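Local structure of 4-hydroxy-3-methylbut-2-enyl diphosphate reductase, apicoplast (Plasmodium falciparum, 4N7B) at residues N424-K429 against K477-S482; N462-L467 against V495-N500; Q470-V475 against P501-T506. The protein catalyses the reduction of (2E)-4-hydroxy-3-methylbut-2-enyl diphosphate to isopentenyl and dimethylallyl diphosphate, using an iron-sulfur cluster, in the last step of the apicoplast isoprenoid precursor pathway. One frame throughout, in Å; residues are numbered along the deposited sequence.

Contact 1 of 3, residues N424-K429 against K477-S482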
loop_
_atom_site.group_PDB
_atom_site.type_symbol
_atom_site.label_atom_id
_atom_site.label_comp_id
_atom_site.label_asym_id
_atom_site.label_seq_id
_atom_site.Cartn_x
_atom_site.Cartn_y
_atom_site.Cartn_z
ATOM N N ASN A 424 15.900 3.161 -5.993
ATOM C CA ASN A 424 17.173 3.303 -5.287
ATOM C C ASN A 424 18.375 3.122 -6.205
ATOM O O ASN A 424 19.393 3.787 -6.025
ATOM C CB ASN A 424 17.274 2.301 -4.143
ATOM C CG ASN A 424 16.359 2.646 -2.992
ATOM O OD1 ASN A 424 15.893 3.771 -2.891
ATOM N ND2 ASN A 424 16.107 1.685 -2.112
ATOM N N LYS A 425 18.260 2.211 -7.174
ATOM C CA LYS A 425 19.362 1.906 -8.098
ATOM C C LYS A 425 19.666 3.045 -9.048
ATOM O O LYS A 425 20.824 3.307 -9.356
ATOM C CB LYS A 425 19.035 0.690 -8.957
ATOM C CG LYS A 425 19.774 -0.556 -8.558
ATOM C CD LYS A 425 19.147 -1.777 -9.219
ATOM C CE LYS A 425 19.149 -2.966 -8.282
ATOM N NZ LYS A 425 18.502 -4.143 -8.923
ATOM N N ILE A 426 18.615 3.718 -9.514
ATOM C CA ILE A 426 18.767 4.753 -10.526
ATOM C C ILE A 426 18.804 6.181 -9.959
ATOM O O ILE A 426 19.456 7.032 -10.547
ATOM C CB ILE A 426 17.659 4.660 -11.623
ATOM C CG1 ILE A 426 17.960 5.604 -12.781
ATOM C CG2 ILE A 426 16.320 5.031 -11.053
ATOM C CD1 ILE A 426 19.322 5.389 -13.429
ATOM N N CYS A 427 18.144 6.453 -8.830
ATOM C CA CYS A 427 17.989 7.853 -8.393
ATOM C C CYS A 427 19.338 8.585 -8.247
ATOM O O CYS A 427 19.406 9.786 -8.465
ATOM C CB CYS A 427 17.160 7.968 -7.100
ATOM S SG CYS A 427 18.002 7.317 -5.667
ATOM N N THR A 428 20.415 7.875 -7.929
ATOM C CA THR A 428 21.703 8.540 -7.685
ATOM C C THR A 428 22.445 8.981 -8.937
ATOM O O THR A 428 23.506 9.572 -8.830
ATOM C CB THR A 428 22.647 7.676 -6.812
ATOM O OG1 THR A 428 22.852 6.402 -7.429
ATOM C CG2 THR A 428 22.025 7.478 -5.443
ATOM N N LYS A 429 21.895 8.702 -10.117
ATOM C CA LYS A 429 22.404 9.277 -11.365
ATOM C C LYS A 429 21.663 10.575 -11.673
ATOM O O LYS A 429 21.991 11.276 -12.624
ATOM C CB LYS A 429 22.166 8.314 -12.532
ATOM C CG LYS A 429 23.280 7.324 -12.748
ATOM C CD LYS A 429 22.886 5.930 -12.278
ATOM C CE LYS A 429 24.048 5.246 -11.561
ATOM N NZ LYS A 429 25.253 5.110 -12.433
ATOM N N LYS A 477 18.671 15.558 -15.178
ATOM C CA LYS A 477 18.269 14.161 -15.093
ATOM C C LYS A 477 17.219 13.933 -14.019
ATOM O O LYS A 477 17.408 14.277 -12.853
ATOM C CB LYS A 477 19.482 13.270 -14.856
ATOM C CG LYS A 477 20.610 13.549 -15.842
ATOM C CD LYS A 477 21.408 12.309 -16.154
ATOM C CE LYS A 477 22.791 12.665 -16.687
ATOM N NZ LYS A 477 22.753 13.766 -17.696
ATOM N N ILE A 478 16.118 13.330 -14.437
ATOM C CA ILE A 478 14.988 13.035 -13.578
ATOM C C ILE A 478 14.694 11.533 -13.514
ATOM O O ILE A 478 14.622 10.832 -14.536
ATOM C CB ILE A 478 13.758 13.738 -14.112
ATOM C CG1 ILE A 478 13.979 15.234 -14.068
ATOM C CG2 ILE A 478 12.510 13.322 -13.349
ATOM C CD1 ILE A 478 12.940 16.013 -14.833
ATOM N N ALA A 479 14.522 11.052 -12.296
ATOM C CA ALA A 479 14.073 9.703 -12.040
ATOM C C ALA A 479 12.552 9.780 -11.875
ATOM O O ALA A 479 12.065 10.509 -10.994
ATOM C CB ALA A 479 14.717 9.199 -10.763
ATOM N N LEU A 480 11.785 9.089 -12.724
ATOM C CA LEU A 480 10.326 9.178 -12.611
ATOM C C LEU A 480 9.721 7.825 -12.274
ATOM O O LEU A 480 9.932 6.854 -13.005
ATOM C CB LEU A 480 9.713 9.721 -13.895
ATOM C CG LEU A 480 8.189 9.714 -13.994
ATOM C CD1 LEU A 480 7.549 10.692 -13.008
ATOM C CD2 LEU A 480 7.759 10.049 -15.421
ATOM N N THR A 481 9.006 7.748 -11.153
ATOM C CA THR A 481 8.308 6.525 -10.790
ATOM C C THR A 481 6.923 6.826 -10.223
ATOM O O THR A 481 6.486 7.969 -10.231
ATOM C CB THR A 481 9.108 5.679 -9.803
ATOM O OG1 THR A 481 8.446 4.418 -9.644
ATOM C CG2 THR A 481 9.200 6.343 -8.478
ATOM N N SER A 482 6.228 5.815 -9.729
ATOM C CA SER A 482 4.889 6.033 -9.230
ATOM C C SER A 482 4.549 4.973 -8.209
ATOM O O SER A 482 5.090 3.871 -8.242
ATOM C CB SER A 482 3.876 6.007 -10.382
ATOM O OG SER A 482 3.923 4.748 -11.036
#
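Lys-477 turns CG anti to its own carbonyl carbon (chi1 -50°), and a bend at chi2 lays its methylenes beside the carbonyl O of Lys-429, with Lys-477 CD 3.7 Å from Lys-429 O. A further bend at chi4 leads the amine away; NZ makes a weak hydrogen bond to the backbone O of Asn-219. The touch on Lys-429 is therefore one of methylenes on a carbonyl, with no hydrogen bond across the pair. In Ile-426 CG1 is anti to the backbone N (chi1 -171°), which leaves the short branch to meet the strand: Ile-426 CG2 lies 4.5 Å from Ala-479 CB. The methyl of Ala-479 also faces the helix backbone, with its CB 4.3 Å from Cys-427 CA, and here the two backbones approach most closely, CA to CA, the CA atoms of Cys-427 and Ala-479 being 5.7 Å apart. Helix 414-427 thus packs against one face of the parallel alpha/beta sheet, over strand 477-482, the middle one of five; it starts beside the cluster ligand Cys-413 and ends here, away from the active site. Just after Cys-427 the chain turns back, Lys-429 N bonding to Ile-426 O at 3.0 Å, before it enters strand 432-436 next to 477-482. The backbone N of Lys-477 bonds to Asp-431 OD2, and Cys-427 and Ala-479 both pack on Thr-433 of that adjacent strand.

Contact 2 of 3, residues N462-L467 against V495-N500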
loop_
_atom_site.group_PDB
_atom_site.type_symbol
_atom_site.label_atom_id
_atom_site.label_comp_id
_atom_site.label_asym_id
_atom_site.label_seq_id
_atom_site.Cartn_x
_atom_site.Cartn_y
_atom_site.Cartn_z
ATOM N N ASN A 462 0.544 14.386 -7.192
ATOM C CA ASN A 462 -0.638 13.611 -7.485
ATOM C C ASN A 462 -0.870 13.586 -8.992
ATOM O O ASN A 462 -1.233 12.548 -9.558
ATOM C CB ASN A 462 -1.844 14.210 -6.749
ATOM C CG ASN A 462 -3.033 13.259 -6.681
ATOM O OD1 ASN A 462 -2.893 12.078 -6.349
ATOM N ND2 ASN A 462 -4.211 13.780 -6.978
ATOM N N THR A 463 -0.612 14.725 -9.633
ATOM C CA THR A 463 -0.897 14.918 -11.048
ATOM C C THR A 463 0.040 16.002 -11.616
ATOM O O THR A 463 0.582 16.795 -10.846
ATOM C CB THR A 463 -2.371 15.344 -11.230
ATOM O OG1 THR A 463 -2.683 15.405 -12.616
ATOM C CG2 THR A 463 -2.611 16.708 -10.655
ATOM N N VAL A 464 0.236 16.055 -12.941
ATOM C CA VAL A 464 1.123 17.081 -13.524
ATOM C C VAL A 464 0.713 18.485 -13.197
ATOM O O VAL A 464 1.556 19.366 -13.137
ATOM C CB VAL A 464 1.203 17.074 -15.066
ATOM C CG1 VAL A 464 2.204 16.066 -15.524
ATOM C CG2 VAL A 464 -0.172 16.876 -15.674
ATOM N N HIS A 465 -0.585 18.710 -13.039
ATOM C CA HIS A 465 -1.063 20.042 -12.710
ATOM C C HIS A 465 -0.405 20.522 -11.413
ATOM O O HIS A 465 -0.167 21.721 -11.260
ATOM C CB HIS A 465 -2.590 20.069 -12.587
ATOM C CG HIS A 465 -3.141 21.414 -12.212
ATOM N ND1 HIS A 465 -3.348 22.424 -13.132
ATOM C CD2 HIS A 465 -3.523 21.917 -11.013
ATOM C CE1 HIS A 465 -3.835 23.486 -12.516
ATOM N NE2 HIS A 465 -3.951 23.205 -11.230
ATOM N N ASP A 466 -0.089 19.600 -10.498
ATOM C CA ASP A 466 0.509 19.979 -9.204
ATOM C C ASP A 466 2.005 20.275 -9.314
ATOM O O ASP A 466 2.613 20.729 -8.358
ATOM C CB ASP A 466 0.334 18.878 -8.146
ATOM C CG ASP A 466 -1.124 18.547 -7.854
ATOM O OD1 ASP A 466 -1.942 19.468 -7.651
ATOM O OD2 ASP A 466 -1.455 17.344 -7.823
ATOM N N LEU A 467 2.609 20.001 -10.465
ATOM C CA LEU A 467 4.039 20.240 -10.631
ATOM C C LEU A 467 4.297 21.738 -10.742
ATOM O O LEU A 467 3.718 22.423 -11.588
ATOM C CB LEU A 467 4.574 19.526 -11.867
ATOM C CG LEU A 467 5.985 19.875 -12.351
ATOM C CD1 LEU A 467 7.051 19.455 -11.346
ATOM C CD2 LEU A 467 6.237 19.221 -13.723
ATOM N N VAL A 495 5.304 11.994 -18.448
ATOM C CA VAL A 495 6.207 11.657 -19.539
ATOM C C VAL A 495 5.933 12.603 -20.700
ATOM O O VAL A 495 6.852 13.143 -21.302
ATOM C CB VAL A 495 6.015 10.217 -19.985
ATOM C CG1 VAL A 495 6.751 9.961 -21.293
ATOM C CG2 VAL A 495 6.467 9.280 -18.883
ATOM N N ASN A 496 4.660 12.824 -20.997
ATOM C CA ASN A 496 4.299 13.678 -22.118
ATOM C C ASN A 496 4.776 15.127 -21.926
ATOM O O ASN A 496 5.351 15.729 -22.825
ATOM C CB ASN A 496 2.791 13.617 -22.358
ATOM C CG ASN A 496 2.316 14.684 -23.320
ATOM O OD1 ASN A 496 2.388 14.524 -24.537
ATOM N ND2 ASN A 496 1.849 15.799 -22.772
ATOM N N LEU A 497 4.550 15.683 -20.746
ATOM C CA LEU A 497 4.989 17.038 -20.465
ATOM C C LEU A 497 6.512 17.158 -20.559
ATOM O O LEU A 497 7.021 18.051 -21.210
ATOM C CB LEU A 497 4.528 17.431 -19.069
ATOM C CG LEU A 497 4.969 18.809 -18.567
ATOM C CD1 LEU A 497 4.204 19.890 -19.285
ATOM C CD2 LEU A 497 4.815 18.916 -17.049
ATOM N N LEU A 498 7.236 16.249 -19.914
ATOM C CA LEU A 498 8.690 16.391 -19.769
ATOM C C LEU A 498 9.527 16.066 -21.003
ATOM O O LEU A 498 10.607 16.629 -21.161
ATOM C CB LEU A 498 9.186 15.547 -18.586
ATOM C CG LEU A 498 8.679 16.029 -17.207
ATOM C CD1 LEU A 498 9.064 15.056 -16.120
ATOM C CD2 LEU A 498 9.202 17.414 -16.873
ATOM N N THR A 499 9.050 15.156 -21.862
ATOM C CA THR A 499 9.825 14.721 -23.037
ATOM C C THR A 499 9.546 15.564 -24.280
ATOM O O THR A 499 10.227 15.439 -25.298
ATOM C CB THR A 499 9.540 13.246 -23.385
ATOM O OG1 THR A 499 8.180 13.112 -23.802
ATOM C CG2 THR A 499 9.755 12.358 -22.172
ATOM N N ASN A 500 8.533 16.414 -24.198
ATOM C CA ASN A 500 8.229 17.365 -25.264
ATOM C C ASN A 500 8.629 18.806 -24.935
ATOM O O ASN A 500 8.966 19.112 -23.801
ATOM C CB ASN A 500 6.740 17.313 -25.574
ATOM C CG ASN A 500 6.366 16.063 -26.303
ATOM O OD1 ASN A 500 6.642 15.933 -27.495
ATOM N ND2 ASN A 500 5.778 15.106 -25.592
#
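Val-464 opens a 3-10 turn whose backbone bond, Leu-467 N to Val-464 O at 2.9 Å, brings both of these residues to face the last turns of helix 488-499, where the CA atoms of Val-464 and Leu-497 are 7.9 Å apart. The contact converges on one methyl, CD2 of Leu-497. Leu-467 CD2 meets Leu-497 CD2 at 3.6 Å, the two side chains crossing at a slant, and Val-464 CG1 reaches Leu-497 CD2 at 4.2 Å as the two side chains run past each other in opposite directions. In Leu-497 a chi1 of 177° carries CG out from the helix, anti to the backbone N, and chi2 then turns CD2 toward both partners. No hydrogen bond spans the two segments, so the pairing is wholly apolar.

Polar bonds in 495-500 stay within the segment. Val-495 O is gripped twice by Thr-499, from opposite faces of the carbonyl plane: by OG1 at 2.8 Å, 36° out of that plane, and by the backbone N. The side chain of Asn-500 folds back so that ND2 bonds to Asn-496 O at 2.9 Å; this bond is nearly straight (172°) and lies in the carbonyl plane on a lone pair.

Helix 488-499 is the connection of the beta-alpha-beta crossover from strand 477-482 to parallel strand 506-511, and loop 462-467, following edge strand 458-461, packs on it; Thr-463 OG1 also bonds to its Glu-490, while Val-495 and Leu-498 turn to strand 221-226 and Val-495 reaches Leu-507 of strand 506-511.

Contact 3 of 3, residues Q470-V475 against P501-T506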
loop_
_atom_site.group_PDB
_atom_site.type_symbol
_atom_site.label_atom_id
_atom_site.label_comp_id
_atom_site.label_asym_id
_atom_site.label_seq_id
_atom_site.Cartn_x
_atom_site.Cartn_y
_atom_site.Cartn_z
ATOM N N GLN A 470 8.882 25.359 -12.128
ATOM C CA GLN A 470 10.088 26.127 -11.830
ATOM C C GLN A 470 11.162 25.237 -11.244
ATOM O O GLN A 470 12.337 25.558 -11.340
ATOM C CB GLN A 470 9.797 27.262 -10.843
ATOM C CG GLN A 470 9.195 28.505 -11.483
ATOM C CD GLN A 470 10.033 29.036 -12.651
ATOM O OE1 GLN A 470 11.175 29.480 -12.466
ATOM N NE2 GLN A 470 9.466 28.987 -13.860
ATOM N N ILE A 471 10.774 24.131 -10.621
ATOM C CA ILE A 471 11.761 23.293 -9.957
ATOM C C ILE A 471 12.546 22.456 -10.953
ATOM O O ILE A 471 13.409 21.678 -10.545
ATOM C CB ILE A 471 11.137 22.335 -8.926
ATOM C CG1 ILE A 471 10.511 21.134 -9.631
ATOM C CG2 ILE A 471 10.128 23.068 -8.051
ATOM C CD1 ILE A 471 9.905 20.137 -8.694
ATOM N N LEU A 472 12.235 22.588 -12.243
ATOM C CA LEU A 472 12.938 21.839 -13.285
ATOM C C LEU A 472 14.089 22.668 -13.845
ATOM O O LEU A 472 14.892 22.182 -14.643
ATOM C CB LEU A 472 11.995 21.492 -14.420
ATOM C CG LEU A 472 10.776 20.631 -14.098
ATOM C CD1 LEU A 472 9.805 20.646 -15.287
ATOM C CD2 LEU A 472 11.213 19.227 -13.770
ATOM N N LYS A 473 14.165 23.929 -13.441
ATOM C CA LYS A 473 15.265 24.773 -13.875
ATOM C C LYS A 473 16.535 24.171 -13.274
ATOM O O LYS A 473 16.577 23.857 -12.075
ATOM C CB LYS A 473 15.066 26.226 -13.421
ATOM C CG LYS A 473 15.444 27.242 -14.487
ATOM C CD LYS A 473 16.317 28.372 -13.935
ATOM C CE LYS A 473 15.532 29.662 -13.724
ATOM N NZ LYS A 473 16.418 30.777 -13.281
ATOM N N ASN A 474 17.549 23.963 -14.114
ATOM C CA ASN A 474 18.818 23.383 -13.652
ATOM C C ASN A 474 18.767 21.880 -13.333
ATOM O O ASN A 474 19.756 21.322 -12.850
ATOM C CB ASN A 474 19.365 24.128 -12.418
ATOM C CG ASN A 474 19.386 25.645 -12.597
ATOM O OD1 ASN A 474 19.109 26.395 -11.648
ATOM N ND2 ASN A 474 19.721 26.108 -13.813
ATOM N N VAL A 475 17.649 21.203 -13.578
ATOM C CA VAL A 475 17.707 19.752 -13.480
ATOM C C VAL A 475 17.714 19.112 -14.858
ATOM O O VAL A 475 16.830 19.345 -15.694
ATOM C CB VAL A 475 16.658 19.128 -12.511
ATOM C CG1 VAL A 475 15.986 20.204 -11.649
ATOM C CG2 VAL A 475 15.673 18.281 -13.238
ATOM N N PRO A 501 8.603 19.693 -25.944
ATOM C CA PRO A 501 8.917 21.102 -25.709
ATOM C C PRO A 501 7.954 21.666 -24.679
ATOM O O PRO A 501 6.804 21.229 -24.645
ATOM C CB PRO A 501 8.672 21.759 -27.078
ATOM C CG PRO A 501 8.719 20.623 -28.080
ATOM C CD PRO A 501 8.223 19.424 -27.344
ATOM N N PRO A 502 8.402 22.625 -23.864
ATOM C CA PRO A 502 9.737 23.233 -23.892
ATOM C C PRO A 502 10.807 22.526 -23.048
ATOM O O PRO A 502 11.885 23.082 -22.885
ATOM C CB PRO A 502 9.475 24.608 -23.288
ATOM C CG PRO A 502 8.410 24.334 -22.252
ATOM C CD PRO A 502 7.526 23.271 -22.869
ATOM N N PHE A 503 10.539 21.334 -22.531
ATOM C CA PHE A 503 11.462 20.713 -21.583
ATOM C C PHE A 503 12.440 19.762 -22.249
ATOM O O PHE A 503 13.633 19.800 -21.967
ATOM C CB PHE A 503 10.664 20.017 -20.487
ATOM C CG PHE A 503 9.798 20.968 -19.705
ATOM C CD1 PHE A 503 10.371 21.946 -18.911
ATOM C CD2 PHE A 503 8.420 20.923 -19.812
ATOM C CE1 PHE A 503 9.586 22.844 -18.217
ATOM C CE2 PHE A 503 7.630 21.827 -19.116
ATOM C CZ PHE A 503 8.217 22.782 -18.319
ATOM N N ASN A 504 11.932 18.924 -23.147
ATOM C CA ASN A 504 12.772 18.088 -23.992
ATOM C C ASN A 504 13.756 17.193 -23.243
ATOM O O ASN A 504 14.887 17.022 -23.687
ATOM C CB ASN A 504 13.529 18.949 -24.995
ATOM C CG ASN A 504 12.610 19.652 -25.957
ATOM O OD1 ASN A 504 11.709 19.038 -26.536
ATOM N ND2 ASN A 504 12.830 20.949 -26.143
ATOM N N TYR A 505 13.323 16.605 -22.130
ATOM C CA TYR A 505 14.096 15.544 -21.512
ATOM C C TYR A 505 14.056 14.338 -22.451
ATOM O O TYR A 505 12.987 13.960 -22.929
ATOM C CB TYR A 505 13.524 15.168 -20.138
ATOM C CG TYR A 505 13.747 16.244 -19.059
ATOM C CD1 TYR A 505 12.819 17.263 -18.850
ATOM C CD2 TYR A 505 14.884 16.240 -18.279
ATOM C CE1 TYR A 505 13.028 18.261 -17.889
ATOM C CE2 TYR A 505 15.105 17.238 -17.310
ATOM C CZ TYR A 505 14.174 18.236 -17.119
ATOM O OH TYR A 505 14.391 19.209 -16.158
ATOM N N THR A 506 15.207 13.729 -22.711
ATOM C CA THR A 506 15.242 12.541 -23.567
ATOM C C THR A 506 14.755 11.340 -22.767
ATOM O O THR A 506 15.231 11.076 -21.665
ATOM C CB THR A 506 16.651 12.241 -24.110
ATOM O OG1 THR A 506 17.062 13.295 -24.981
ATOM C CG2 THR A 506 16.646 10.921 -24.901
#
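The Phe-503 ring is sandwiched between two aliphatic groups: Leu-472 CD1 lies over one face, offset toward the rim, and Pro-502 CG covers the centre of the opposite face at 4.0 Å above the plane. On the leucine side the geometry is that of a CH-pi contact, CD1 standing 24° off the ring normal and 3.7 Å from Phe-503 CE1. The Tyr-505 ring is met at its edge, near its plane, by Val-475 O, which accepts a hydrogen bond from Tyr-505 OH; the refined length of 2.5 Å between Tyr-505 OH and Val-475 O is very short and its exact value doubtful. Leu-472 CB approaches the same hydroxyl O of Tyr-505 at 3.7 Å, so Leu-472 touches the Phe-503 face with CD1 and the Tyr-505 hydroxyl with CB.

Segment 470-475 leads into the first strand of a beta-alpha-beta crossover, 477-482, and the loop 501-506 is its return from helix 488-499 to strand 506-511, with strand 221-226 lying between the two strands in the sheet. A type II beta turn from Leu-472 to Val-475, closed by Val-475 N to Leu-472 O at 3.1 Å, presents Leu-472 and the Val-475 carbonyl together. Lys-220 makes a cation-pi contact with Tyr-505, and its NZ bonds to Phe-503 O.

In the fold
All three contacts belong to the domain with the five-stranded parallel sheet, away from the cluster. Contact 1 lies on one face of strand 477-482, and contacts 2 and 3 gather at its other face: Leu-480 meets Val-495 of contact 2, while Ile-478 packs on Leu-472 and Tyr-505 of contact 3. Contacts 2 and 3 share the 458-461 to 477-482 connection and the helix 488-499 exit, joined by a probable hydrogen bond from Tyr-505 N to Leu-498 O. Contacts 1 and 3 are mostly buried and contact 2 only partly. No hydrogen bond joins the two segments in contact 1 or contact 2; contact 3 adds aromatic and hydroxyl chemistry.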